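Local coordinates for protein 16S rRNA methyltransferase (Streptomyces sp. DSM 40477, PDB 3MQ2) that methylates N1 of adenine 1408 in 16S rRNA, using S-adenosyl-L-methionine, and so confers resistance to aminoglycosides such as kanamycin, neomycin and apramycin, at residues A[53-58]-A[94-99]. Sequence-based numbering, arbitrary orientation.
Sequences LVVALD and PPLSGV. With SAH (S-adenosyl-L-homocysteine), chain C.
Leu57 and Val55 meet Pro94 and Leu96 in a small, buried, apolar contact between strand 52-58 of the central sheet and the loop from strand 83-87 to strand 99-105. No hydrogen bond crosses it, and the backbones stay well apart, with CA of Leu57 8.9 Å from CA of Pro94. The tighter touch is on the CD-CG side of the proline ring, which the Leu57 side chain crosses obliquely: CD2 of Leu57 lies 3.5 Å from CD of Pro94 and 3.8 Å from its CG. CG of Leu57 sits between its backbone N and carbonyl carbon (chi1 52°), which lets the CD2 branch reach the ring. The seven-strand order 3-2-1-4-5-7-6, with strand 209-216 antiparallel to its neighbours, marks the sheet as the Rossmann-like core of a class I methyltransferase, and the loop passes over one face of it, where Phe20 of helix 17-24 also packs on Leu96. Farther back along the strand the fit is looser, CG1 of Val55 standing 4.3 Å from CD1 of Leu96. Pro95, between the two loop residues, centres an inverse gamma turn, with a weak 2.7 Å bond from Leu96 N to Pro94 O. At the C-terminal end of strand 52-58, Asp58 binds the cofactor product: OD1 accepts from O3' of SAH at 2.7 Å and OD2 from O2' at 2.9 Å; Gly37 N and Asp60 N also bond to OD1 and OD2.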
loop_
_atom_site.group_PDB
_atom_site.type_symbol
_atom_site.label_atom_id
_atom_site.label_comp_id
_atom_site.label_asym_id
_atom_site.label_seq_id
_atom_site.Cartn_x
_atom_site.Cartn_y
_atom_site.Cartn_z
ATOM N N LEU A 53 10.697 -3.160 -9.709
ATOM C CA LEU A 53 9.846 -4.318 -9.473
ATOM C C LEU A 53 8.741 -3.904 -8.522
ATOM O O LEU A 53 9.012 -3.364 -7.457
ATOM C CB LEU A 53 10.657 -5.458 -8.862
ATOM C CG LEU A 53 9.886 -6.709 -8.453
ATOM C CD1 LEU A 53 9.140 -7.281 -9.632
ATOM C CD2 LEU A 53 10.839 -7.754 -7.841
ATOM N N VAL A 54 7.495 -4.155 -8.905
ATOM C CA VAL A 54 6.358 -3.749 -8.074
ATOM C C VAL A 54 5.732 -4.988 -7.482
ATOM O O VAL A 54 5.358 -5.898 -8.215
ATOM C CB VAL A 54 5.293 -2.978 -8.889
ATOM C CG1 VAL A 54 4.109 -2.558 -7.995
ATOM C CG2 VAL A 54 5.936 -1.750 -9.554
ATOM N N VAL A 55 5.646 -5.023 -6.154
ATOM C CA VAL A 55 5.049 -6.143 -5.441
ATOM C C VAL A 55 3.778 -5.623 -4.785
ATOM O O VAL A 55 3.774 -4.536 -4.212
ATOM C CB VAL A 55 6.011 -6.696 -4.358
ATOM C CG1 VAL A 55 5.388 -7.891 -3.631
ATOM C CG2 VAL A 55 7.342 -7.112 -4.991
ATOM N N ALA A 56 2.694 -6.382 -4.872
ATOM C CA ALA A 56 1.447 -5.932 -4.265
ATOM C C ALA A 56 0.808 -7.094 -3.560
ATOM O O ALA A 56 0.827 -8.211 -4.058
ATOM C CB ALA A 56 0.496 -5.362 -5.318
ATOM N N LEU A 57 0.259 -6.846 -2.381
ATOM C CA LEU A 57 -0.334 -7.953 -1.649
ATOM C C LEU A 57 -1.689 -7.594 -1.071
ATOM O O LEU A 57 -2.018 -6.410 -0.877
ATOM C CB LEU A 57 0.615 -8.459 -0.567
ATOM C CG LEU A 57 1.181 -7.425 0.397
ATOM C CD1 LEU A 57 0.198 -7.202 1.523
ATOM C CD2 LEU A 57 2.517 -7.895 0.952
ATOM N N ASP A 58 -2.498 -8.623 -0.839
ATOM C CA ASP A 58 -3.761 -8.428 -0.145
ATOM C C ASP A 58 -4.079 -9.700 0.602
ATOM O O ASP A 58 -3.675 -10.790 0.182
ATOM C CB ASP A 58 -4.897 -8.146 -1.127
ATOM C CG ASP A 58 -6.077 -7.460 -0.463
ATOM O OD1 ASP A 58 -6.132 -6.210 -0.506
ATOM O OD2 ASP A 58 -6.938 -8.158 0.122
ATOM N N PRO A 94 5.117 -11.169 3.689
ATOM C CA PRO A 94 6.071 -12.073 3.043
ATOM C C PRO A 94 7.495 -11.683 3.433
ATOM O O PRO A 94 7.729 -10.562 3.897
ATOM C CB PRO A 94 5.846 -11.811 1.543
ATOM C CG PRO A 94 4.545 -11.092 1.450
ATOM C CD PRO A 94 4.410 -10.321 2.718
ATOM N N PRO A 95 8.442 -12.607 3.250
ATOM C CA PRO A 95 9.847 -12.387 3.596
ATOM C C PRO A 95 10.528 -11.461 2.596
ATOM O O PRO A 95 11.493 -11.848 1.935
ATOM C CB PRO A 95 10.438 -13.800 3.528
ATOM C CG PRO A 95 9.613 -14.497 2.520
ATOM C CD PRO A 95 8.213 -13.945 2.678
ATOM N N LEU A 96 10.005 -10.243 2.477
ATOM C CA LEU A 96 10.587 -9.226 1.612
ATOM C C LEU A 96 11.663 -8.465 2.373
ATOM O O LEU A 96 11.577 -8.290 3.584
ATOM C CB LEU A 96 9.496 -8.255 1.142
ATOM C CG LEU A 96 8.390 -8.826 0.248
ATOM C CD1 LEU A 96 7.153 -7.939 0.253
ATOM C CD2 LEU A 96 8.904 -9.009 -1.165
ATOM N N SER A 97 12.678 -7.996 1.662
ATOM C CA SER A 97 13.688 -7.183 2.310
ATOM C C SER A 97 14.112 -6.068 1.371
ATOM O O SER A 97 14.061 -6.226 0.155
ATOM C CB SER A 97 14.902 -8.036 2.668
ATOM O OG SER A 97 15.384 -8.690 1.509
ATOM N N GLY A 98 14.505 -4.941 1.946
ATOM C CA GLY A 98 15.042 -3.827 1.183
ATOM C C GLY A 98 14.086 -3.110 0.239
ATOM O O GLY A 98 14.519 -2.499 -0.738
ATOM N N VAL A 99 12.790 -3.174 0.517
ATOM C CA VAL A 99 11.817 -2.403 -0.264
ATOM C C VAL A 99 12.199 -0.917 -0.215
ATOM O O VAL A 99 12.615 -0.425 0.829
ATOM C CB VAL A 99 10.388 -2.608 0.278
ATOM C CG1 VAL A 99 9.417 -1.622 -0.371
ATOM C CG2 VAL A 99 9.931 -4.062 0.063
HETATM N N SAH C . -5.522 -0.078 -1.863
HETATM C CA SAH C . -6.600 -0.650 -2.650
HETATM C CB SAH C . -7.606 -1.379 -1.762
HETATM C CG SAH C . -7.998 -0.619 -0.500
HETATM S SD SAH C . -9.448 -1.355 0.296
HETATM C C SAH C . -7.288 0.454 -3.429
HETATM O O SAH C . -8.165 0.196 -4.255
HETATM O OXT SAH C . -6.971 1.627 -3.233
HETATM C "C5'" SAH C . -8.347 -1.911 1.623
HETATM C "C4'" SAH C . -7.726 -3.269 1.314
HETATM O "O4'" SAH C . -6.865 -3.630 2.373
HETATM C "C3'" SAH C . -8.759 -4.391 1.202
HETATM O "O3'" SAH C . -8.552 -5.089 -0.002
HETATM C "C2'" SAH C . -8.477 -5.342 2.344
HETATM O "O2'" SAH C . -8.606 -6.692 1.934
HETATM C "C1'" SAH C . -7.039 -5.002 2.675
HETATM N N9 SAH C . -6.667 -5.233 4.076
HETATM C C8 SAH C . -7.289 -4.807 5.220
HETATM N N7 SAH C . -6.564 -5.252 6.283
HETATM C C5 SAH C . -5.494 -5.943 5.809
HETATM C C6 SAH C . -4.443 -6.604 6.428
HETATM N N6 SAH C . -4.345 -6.637 7.755
HETATM N N1 SAH C . -3.491 -7.219 5.648
HETATM C C2 SAH C . -3.573 -7.189 4.272
HETATM N N3 SAH C . -4.620 -6.543 3.655
HETATM C C4 SAH C . -5.551 -5.929 4.425
#